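Local coordinates for protein nuclear RNA export factor 2, Panoramix fusion (Drosophila melanogaster, PDB 6OPF) that acts with Panoramix, Piwi and Nxt1 in cotranscriptional transposon silencing in the ovary, its UBA-type TAP-C domain mediating the interaction with Panoramix, at residues K45-K50 with H54-L59; W38-A43 with E87-Q92. One frame throughout, in Å; residues are numbered along the deposited sequence.

Contact 1: K45-K50 with H54-L59; sequences KLFIQK and HEIPDL
The helix holding Lys50 ends in a Schellman motif: Glu55 N donates to Lys50 O at 3.0 Å, and His54, with positive phi (62°), reverses the chain. The N-H...O angle of this bond is 159°, and the donor is tilted from the carbonyl plane. After the turn Glu55 runs along Lys50, while Ile56 reaches Phe47 and also Lys50 CB. Glu55 has its CG anti to the carbonyl carbon (chi1 -81°), and its extended chain runs back past Lys50. Its carboxylate lies against the aliphatic stem of Lys50, with Glu55 OE1 3.7 Å from Lys50 CG. Lys50 bends at its last torsion, and NZ ends 4.0 Å from Glu55 OE2, a long salt bridge. Lys50 NZ also has a weak ion pair with Glu35 on helix 26-35. On the buried side, Ile56 reaches in with CD1. This methyl meets the edge of the Phe47 ring, close to the ring plane, 3.7 Å from Phe47 CD1. It lies 4.0 Å from Lys50 CB. Phe47 and Ile56 both pack on Leu24, and Ile56 also touches Trp28. All of this lies in the Nxf2 TAP-C domain. One backbone bond and apolar packing hold the chain after the turn against the helix, and the long ion pair probably adds little.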
ATOM      1  N   LYS D  45       8.633  20.902 -16.932  1.00 30.21           N
ATOM      2  CA  LYS D  45       7.883  22.144 -17.070  1.00 33.92           C
ATOM      3  C   LYS D  45       6.913  22.349 -15.911  1.00 32.53           C
ATOM      4  O   LYS D  45       6.726  23.485 -15.441  1.00 27.98           O
ATOM      5  CB  LYS D  45       7.150  22.155 -18.411  1.00 34.85           C
ATOM      6  CG  LYS D  45       8.015  22.713 -19.548  1.00 33.59           C
ATOM      7  CD  LYS D  45       7.209  22.873 -20.823  1.00 35.55           C
ATOM      8  CE  LYS D  45       7.419  21.684 -21.755  1.00 43.81           C
ATOM      9  NZ  LYS D  45       6.711  21.861 -23.055  1.00 45.76           N
ATOM     10  N   LEU D  46       6.270  21.269 -15.455  1.00 32.36           N
ATOM     11  CA  LEU D  46       5.416  21.358 -14.275  1.00 31.39           C
ATOM     12  C   LEU D  46       6.227  21.749 -13.052  1.00 29.68           C
ATOM     13  O   LEU D  46       5.812  22.611 -12.259  1.00 27.20           O
ATOM     14  CB  LEU D  46       4.708  20.027 -14.025  1.00 31.61           C
ATOM     15  CG  LEU D  46       3.286  19.865 -14.544  1.00 42.71           C
ATOM     16  CD1 LEU D  46       2.874  18.399 -14.464  1.00 39.61           C
ATOM     17  CD2 LEU D  46       2.315  20.755 -13.763  1.00 40.04           C
ATOM     18  N   PHE D  47       7.381  21.098 -12.871  1.00 25.82           N
ATOM     19  CA  PHE D  47       8.290  21.465 -11.793  1.00 25.81           C
ATOM     20  C   PHE D  47       8.550  22.964 -11.788  1.00 26.51           C
ATOM     21  O   PHE D  47       8.401  23.633 -10.756  1.00 27.27           O
ATOM     22  CB  PHE D  47       9.603  20.697 -11.940  1.00 26.38           C
ATOM     23  CG  PHE D  47      10.719  21.271 -11.132  1.00 26.82           C
ATOM     24  CD1 PHE D  47      10.602  21.376  -9.750  1.00 24.99           C
ATOM     25  CD2 PHE D  47      11.884  21.707 -11.751  1.00 25.69           C
ATOM     26  CE1 PHE D  47      11.629  21.899  -8.995  1.00 28.62           C
ATOM     27  CE2 PHE D  47      12.930  22.228 -11.005  1.00 27.45           C
ATOM     28  CZ  PHE D  47      12.807  22.331  -9.629  1.00 28.56           C
ATOM     29  N   ILE D  48       8.924  23.512 -12.949  1.00 26.71           N
ATOM     30  CA  ILE D  48       9.249  24.934 -13.037  1.00 29.03           C
ATOM     31  C   ILE D  48       8.028  25.789 -12.705  1.00 28.97           C
ATOM     32  O   ILE D  48       8.135  26.790 -11.985  1.00 30.11           O
ATOM     33  CB  ILE D  48       9.806  25.274 -14.432  1.00 31.29           C
ATOM     34  CG1 ILE D  48      11.173  24.618 -14.638  1.00 31.27           C
ATOM     35  CG2 ILE D  48       9.898  26.786 -14.609  1.00 31.20           C
ATOM     36  CD1 ILE D  48      11.578  24.532 -16.078  1.00 33.13           C
ATOM     37  N   GLN D  49       6.860  25.413 -13.233  1.00 30.06           N
ATOM     38  CA  GLN D  49       5.621  26.127 -12.925  1.00 32.15           C
ATOM     39  C   GLN D  49       5.307  26.075 -11.434  1.00 34.91           C
ATOM     40  O   GLN D  49       5.069  27.113 -10.801  1.00 34.41           O
ATOM     41  CB  GLN D  49       4.457  25.533 -13.732  1.00 33.73           C
ATOM     42  CG  GLN D  49       3.088  26.169 -13.443  1.00 36.63           C
ATOM     43  CD  GLN D  49       2.366  25.552 -12.240  1.00 46.28           C
ATOM     44  OE1 GLN D  49       1.978  24.379 -12.262  1.00 44.62           O
ATOM     45  NE2 GLN D  49       2.179  26.348 -11.187  1.00 41.51           N
ATOM     46  N   LYS D  50       5.258  24.863 -10.867  1.00 27.54           N
ATOM     47  CA  LYS D  50       5.000  24.708  -9.440  1.00 31.93           C
ATOM     48  C   LYS D  50       5.970  25.536  -8.614  1.00 32.90           C
ATOM     49  O   LYS D  50       5.561  26.225  -7.670  1.00 30.99           O
ATOM     50  CB  LYS D  50       5.090  23.236  -9.034  1.00 31.34           C
ATOM     51  CG  LYS D  50       3.789  22.466  -9.168  1.00 35.42           C
ATOM     52  CD  LYS D  50       3.973  20.977  -8.881  1.00 35.45           C
ATOM     53  CE  LYS D  50       2.906  20.133  -9.569  1.00 36.83           C
ATOM     54  NZ  LYS D  50       1.520  20.660  -9.334  1.00 43.71           N
ATOM     55  N   HIS D  54       5.596  29.151  -5.973  1.00 33.13           N
ATOM     56  CA  HIS D  54       6.009  28.996  -4.577  1.00 30.61           C
ATOM     57  C   HIS D  54       5.353  27.782  -3.934  1.00 30.37           C
ATOM     58  O   HIS D  54       5.062  27.786  -2.736  1.00 27.61           O
ATOM     59  CB  HIS D  54       5.714  30.255  -3.755  1.00 34.69           C
ATOM     60  CG  HIS D  54       6.573  31.423  -4.116  1.00 37.48           C
ATOM     61  ND1 HIS D  54       6.569  31.994  -5.371  1.00 34.50           N
ATOM     62  CD2 HIS D  54       7.486  32.114  -3.391  1.00 39.84           C
ATOM     63  CE1 HIS D  54       7.439  32.988  -5.404  1.00 40.24           C
ATOM     64  NE2 HIS D  54       8.007  33.084  -4.214  1.00 44.21           N
ATOM     65  N   GLU D  55       5.100  26.738  -4.741  1.00 27.43           N
ATOM     66  CA  GLU D  55       4.498  25.516  -4.215  1.00 27.35           C
ATOM     67  C   GLU D  55       5.511  24.605  -3.538  1.00 30.04           C
ATOM     68  O   GLU D  55       5.120  23.759  -2.724  1.00 30.10           O
ATOM     69  CB  GLU D  55       3.791  24.738  -5.325  1.00 29.76           C
ATOM     70  CG  GLU D  55       2.401  25.226  -5.684  1.00 37.99           C
ATOM     71  CD  GLU D  55       1.638  24.244  -6.570  1.00 47.63           C
ATOM     72  OE1 GLU D  55       1.189  24.668  -7.658  1.00 49.12           O
ATOM     73  OE2 GLU D  55       1.480  23.058  -6.178  1.00 48.07           O
ATOM     74  N   ILE D  56       6.793  24.744  -3.853  1.00 30.68           N
ATOM     75  CA  ILE D  56       7.792  23.773  -3.421  1.00 26.90           C
ATOM     76  C   ILE D  56       8.706  24.448  -2.406  1.00 26.69           C
ATOM     77  O   ILE D  56       9.425  25.397  -2.753  1.00 27.04           O
ATOM     78  CB  ILE D  56       8.591  23.199  -4.597  1.00 29.11           C
ATOM     79  CG1 ILE D  56       7.647  22.641  -5.660  1.00 30.34           C
ATOM     80  CG2 ILE D  56       9.547  22.114  -4.082  1.00 24.48           C
ATOM     81  CD1 ILE D  56       8.348  22.129  -6.919  1.00 30.33           C
ATOM     82  N   PRO D  57       8.689  24.019  -1.144  1.00 27.65           N
ATOM     83  CA  PRO D  57       9.537  24.662  -0.136  1.00 24.79           C
ATOM     84  C   PRO D  57      11.014  24.367  -0.362  1.00 29.48           C
ATOM     85  O   PRO D  57      11.384  23.353  -0.963  1.00 25.47           O
ATOM     86  CB  PRO D  57       9.034  24.057   1.183  1.00 29.33           C
ATOM     87  CG  PRO D  57       8.353  22.762   0.780  1.00 29.76           C
ATOM     88  CD  PRO D  57       7.748  23.048  -0.552  1.00 27.86           C
ATOM     89  N   ASP D  58      11.863  25.282   0.127  1.00 27.76           N
ATOM     90  CA  ASP D  58      13.308  25.105  -0.017  1.00 28.61           C
ATOM     91  C   ASP D  58      13.768  23.756   0.540  1.00 28.59           C
ATOM     92  O   ASP D  58      14.612  23.089  -0.064  1.00 27.05           O
ATOM     93  CB  ASP D  58      14.050  26.245   0.673  1.00 32.17           C
ATOM     94  CG  ASP D  58      13.918  27.583  -0.065  1.00 33.12           C
ATOM     95  OD1 ASP D  58      13.268  27.646  -1.127  1.00 30.92           O
ATOM     96  OD2 ASP D  58      14.511  28.568   0.423  1.00 36.55           O
ATOM     97  N   LEU D  59      13.207  23.306   1.654  1.00 28.12           N
ATOM     98  CA  LEU D  59      13.614  21.998   2.237  1.00 30.48           C
ATOM     99  C   LEU D  59      13.366  20.837   1.278  1.00 28.44           C
ATOM    100  O   LEU D  59      13.971  19.827   1.474  1.00 29.74           O
ATOM    101  CB  LEU D  59      12.875  21.634   3.529  1.00 30.97           C
ATOM    102  CG  LEU D  59      12.105  22.684   4.300  1.00 43.46           C
ATOM    103  CD1 LEU D  59      10.654  22.242   4.512  1.00 43.79           C
ATOM    104  CD2 LEU D  59      12.777  22.938   5.645  1.00 42.01           C
TER

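Contact 2: W38-A43 with E87-Q92; sequences WDFERA and ELVLEQ
Glu41 CG stands anti to the backbone N (chi1 -178°), and this turns its CG methylene to the Leu90 branch. Leu90 CD2 meets Glu41 CG at 3.7 Å, the two side chains crossing at about a right angle. The same methyl lies 4.0 Å from Glu41 O. Glu41 thus offers its aliphatic part to the leucine, while its extended chain carries the carboxylate on to Gln94, which hydrogen-bonds OE2. Beside this pair, the preceding residues, Phe40 and Val89, meet. Val89 CG1 sits at the edge of the Phe40 ring, near its plane, 4.2 Å from Phe40 CE2. Elsewhere the Phe40 side chain touches Lys14 and Leu17 of helix 8-22. Asp39 caps the first turn of helix 40-52: its OD2 accepts from Arg42 N at 2.9 Å through the anti lone pair. In this engineered fusion, residues 38-43 belong to the Nxf2 UBA domain and residues 87-92 to the Panoramix helix, within its Nxf2-interacting region. The side-chain groups that meet are hydrocarbon, and the two segments bury just 120 Å² between them. The contact is therefore a small apolar patch at the surface, and the Glu41 carboxylate finds its polar partner, Gln94, outside the two segments.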
ATOM      1  N   TRP D  38       4.259  10.600 -16.984  1.00 37.98           N
ATOM      2  CA  TRP D  38       5.583  10.023 -17.195  1.00 36.37           C
ATOM      3  C   TRP D  38       6.312  10.626 -18.385  1.00 36.61           C
ATOM      4  O   TRP D  38       7.338  10.077 -18.819  1.00 37.89           O
ATOM      5  CB  TRP D  38       5.504   8.500 -17.319  1.00 37.95           C
ATOM      6  CG  TRP D  38       4.951   7.945 -16.066  1.00 38.46           C
ATOM      7  CD1 TRP D  38       3.633   7.792 -15.742  1.00 40.30           C
ATOM      8  CD2 TRP D  38       5.698   7.562 -14.912  1.00 40.69           C
ATOM      9  NE1 TRP D  38       3.517   7.287 -14.463  1.00 41.52           N
ATOM     10  CE2 TRP D  38       4.774   7.141 -13.932  1.00 41.97           C
ATOM     11  CE3 TRP D  38       7.066   7.516 -14.615  1.00 39.47           C
ATOM     12  CZ2 TRP D  38       5.176   6.674 -12.675  1.00 41.22           C
ATOM     13  CZ3 TRP D  38       7.464   7.052 -13.362  1.00 38.31           C
ATOM     14  CH2 TRP D  38       6.523   6.638 -12.412  1.00 37.85           C
ATOM     15  N   ASP D  39       5.832  11.756 -18.905  1.00 36.23           N
ATOM     16  CA  ASP D  39       6.545  12.486 -19.943  1.00 40.16           C
ATOM     17  C   ASP D  39       7.576  13.384 -19.278  1.00 35.67           C
ATOM     18  O   ASP D  39       7.220  14.319 -18.544  1.00 35.95           O
ATOM     19  CB  ASP D  39       5.607  13.312 -20.818  1.00 41.44           C
ATOM     20  CG  ASP D  39       6.332  13.941 -22.001  1.00 45.34           C
ATOM     21  OD1 ASP D  39       6.449  13.263 -23.047  1.00 53.31           O
ATOM     22  OD2 ASP D  39       6.822  15.084 -21.876  1.00 42.15           O
ATOM     23  N   PHE D  40       8.848  13.102 -19.549  1.00 32.46           N
ATOM     24  CA  PHE D  40       9.924  13.798 -18.859  1.00 35.12           C
ATOM     25  C   PHE D  40       9.897  15.298 -19.143  1.00 33.47           C
ATOM     26  O   PHE D  40      10.132  16.110 -18.240  1.00 30.60           O
ATOM     27  CB  PHE D  40      11.269  13.201 -19.262  1.00 32.58           C
ATOM     28  CG  PHE D  40      12.344  13.446 -18.270  1.00 34.05           C
ATOM     29  CD1 PHE D  40      12.553  12.562 -17.225  1.00 33.54           C
ATOM     30  CD2 PHE D  40      13.142  14.573 -18.364  1.00 34.66           C
ATOM     31  CE1 PHE D  40      13.547  12.793 -16.300  1.00 32.22           C
ATOM     32  CE2 PHE D  40      14.137  14.811 -17.445  1.00 32.96           C
ATOM     33  CZ  PHE D  40      14.338  13.925 -16.406  1.00 30.02           C
ATOM     34  N   GLU D  41       9.625  15.686 -20.389  1.00 34.94           N
ATOM     35  CA  GLU D  41       9.610  17.106 -20.728  1.00 35.30           C
ATOM     36  C   GLU D  41       8.464  17.827 -20.027  1.00 32.64           C
ATOM     37  O   GLU D  41       8.636  18.944 -19.526  1.00 33.97           O
ATOM     38  CB  GLU D  41       9.507  17.277 -22.242  1.00 39.23           C
ATOM     39  CG  GLU D  41       9.520  18.719 -22.710  1.00 42.22           C
ATOM     40  CD  GLU D  41       9.185  18.855 -24.192  1.00 49.51           C
ATOM     41  OE1 GLU D  41       9.089  17.818 -24.891  1.00 45.64           O
ATOM     42  OE2 GLU D  41       9.009  20.001 -24.656  1.00 53.75           O
ATOM     43  N   ARG D  42       7.285  17.206 -19.993  1.00 30.47           N
ATOM     44  CA  ARG D  42       6.158  17.818 -19.295  1.00 32.89           C
ATOM     45  C   ARG D  42       6.450  17.954 -17.804  1.00 32.58           C
ATOM     46  O   ARG D  42       6.103  18.969 -17.180  1.00 33.18           O
ATOM     47  CB  ARG D  42       4.894  16.989 -19.535  1.00 36.30           C
ATOM     48  CG  ARG D  42       3.583  17.647 -19.090  1.00 41.98           C
ATOM     49  CD  ARG D  42       2.402  16.995 -19.795  1.00 44.07           C
ATOM     50  NE  ARG D  42       2.787  16.503 -21.121  1.00 52.69           N
ATOM     51  CZ  ARG D  42       2.568  15.262 -21.559  1.00 54.27           C
ATOM     52  NH1 ARG D  42       1.959  14.375 -20.778  1.00 50.73           N
ATOM     53  NH2 ARG D  42       2.959  14.904 -22.779  1.00 54.99           N
ATOM     54  N   ALA D  43       7.122  16.951 -17.224  1.00 33.01           N
ATOM     55  CA  ALA D  43       7.410  16.967 -15.792  1.00 31.71           C
ATOM     56  C   ALA D  43       8.368  18.095 -15.421  1.00 30.65           C
ATOM     57  O   ALA D  43       8.189  18.749 -14.387  1.00 29.65           O
ATOM     58  CB  ALA D  43       7.973  15.620 -15.356  1.00 25.50           C
ATOM     59  N   GLU D  87      15.885  23.816 -16.484  1.00 33.27           N
ATOM     60  CA  GLU D  87      15.814  24.577 -17.727  1.00 32.74           C
ATOM     61  C   GLU D  87      16.880  24.116 -18.714  1.00 32.81           C
ATOM     62  O   GLU D  87      16.593  23.932 -19.902  1.00 35.98           O
ATOM     63  CB  GLU D  87      15.932  26.071 -17.431  1.00 36.43           C
ATOM     64  CG  GLU D  87      14.723  26.632 -16.663  1.00 38.13           C
ATOM     65  CD  GLU D  87      14.933  28.062 -16.192  1.00 49.70           C
ATOM     66  OE1 GLU D  87      13.928  28.802 -16.071  1.00 54.49           O
ATOM     67  OE2 GLU D  87      16.100  28.451 -15.949  1.00 52.16           O
ATOM     68  N   LEU D  88      18.102  23.887 -18.244  1.00 30.86           N
ATOM     69  CA  LEU D  88      19.147  23.405 -19.148  1.00 36.17           C
ATOM     70  C   LEU D  88      18.768  22.062 -19.780  1.00 35.80           C
ATOM     71  O   LEU D  88      18.885  21.886 -20.998  1.00 36.71           O
ATOM     72  CB  LEU D  88      20.479  23.297 -18.411  1.00 33.56           C
ATOM     73  CG  LEU D  88      21.630  22.790 -19.298  1.00 36.49           C
ATOM     74  CD1 LEU D  88      21.778  23.666 -20.559  1.00 33.54           C
ATOM     75  CD2 LEU D  88      22.934  22.726 -18.503  1.00 34.04           C
ATOM     76  N   VAL D  89      18.328  21.099 -18.962  1.00 34.22           N
ATOM     77  CA  VAL D  89      17.910  19.797 -19.487  1.00 34.35           C
ATOM     78  C   VAL D  89      16.702  19.953 -20.406  1.00 38.24           C
ATOM     79  O   VAL D  89      16.626  19.324 -21.470  1.00 37.91           O
ATOM     80  CB  VAL D  89      17.614  18.821 -18.333  1.00 33.83           C
ATOM     81  CG1 VAL D  89      17.052  17.507 -18.870  1.00 35.97           C
ATOM     82  CG2 VAL D  89      18.869  18.574 -17.501  1.00 27.99           C
ATOM     83  N   LEU D  90      15.733  20.781 -19.999  1.00 37.30           N
ATOM     84  CA  LEU D  90      14.614  21.125 -20.871  1.00 37.83           C
ATOM     85  C   LEU D  90      15.115  21.632 -22.217  1.00 42.22           C
ATOM     86  O   LEU D  90      14.601  21.238 -23.270  1.00 42.51           O
ATOM     87  CB  LEU D  90      13.738  22.185 -20.200  1.00 35.97           C
ATOM     88  CG  LEU D  90      12.299  21.869 -19.796  1.00 39.79           C
ATOM     89  CD1 LEU D  90      11.631  23.150 -19.292  1.00 35.29           C
ATOM     90  CD2 LEU D  90      11.507  21.276 -20.951  1.00 40.52           C
ATOM     91  N   GLU D  91      16.119  22.518 -22.190  1.00 41.74           N
ATOM     92  CA  GLU D  91      16.726  23.029 -23.419  1.00 46.33           C
ATOM     93  C   GLU D  91      17.228  21.895 -24.304  1.00 46.25           C
ATOM     94  O   GLU D  91      16.987  21.883 -25.515  1.00 46.35           O
ATOM     95  CB  GLU D  91      17.885  23.967 -23.077  1.00 46.45           C
ATOM     96  CG  GLU D  91      17.550  25.433 -22.975  1.00 50.13           C
ATOM     97  CD  GLU D  91      18.771  26.264 -22.600  1.00 59.95           C
ATOM     98  OE1 GLU D  91      19.764  26.245 -23.372  1.00 59.58           O
ATOM     99  OE2 GLU D  91      18.737  26.927 -21.532  1.00 58.75           O
ATOM    100  N   GLN D  92      17.951  20.940 -23.711  1.00 45.22           N
ATOM    101  CA  GLN D  92      18.518  19.845 -24.491  1.00 45.18           C
ATOM    102  C   GLN D  92      17.429  18.977 -25.100  1.00 49.89           C
ATOM    103  O   GLN D  92      17.607  18.423 -26.192  1.00 50.44           O
ATOM    104  CB  GLN D  92      19.449  19.008 -23.617  1.00 41.55           C
ATOM    105  CG  GLN D  92      20.573  19.810 -22.970  1.00 42.65           C
ATOM    106  CD  GLN D  92      21.269  20.735 -23.956  1.00 46.22           C
ATOM    107  OE1 GLN D  92      21.711  20.312 -25.026  1.00 39.64           O
ATOM    108  NE2 GLN D  92      21.360  22.012 -23.598  1.00 47.96           N
TER

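Overall arrangement
Both contacts use helix 40-52. Contact 2 takes its N-terminal turn and contact 1 its C-terminal half, and their centres are about 14 Å apart. Contact 1 is nested in the chain loop that contact 2 closes. They meet mainly through Leu90 of the Panoramix helix: Leu90 CD1 lies 3.5 Å from Ile48 CD1 and 3.7 Å from Lys45 CG. Glu87 CG adds a packing contact of 3.8 Å with Ile48 CD1. Nearer the start of helix 75-93, Ala86 touches Phe47, and Arg79 forms a salt bridge with Asp58. The Panoramix helix therefore reaches both segments of contact 1, while contact 1 itself is internal to the UBA domain.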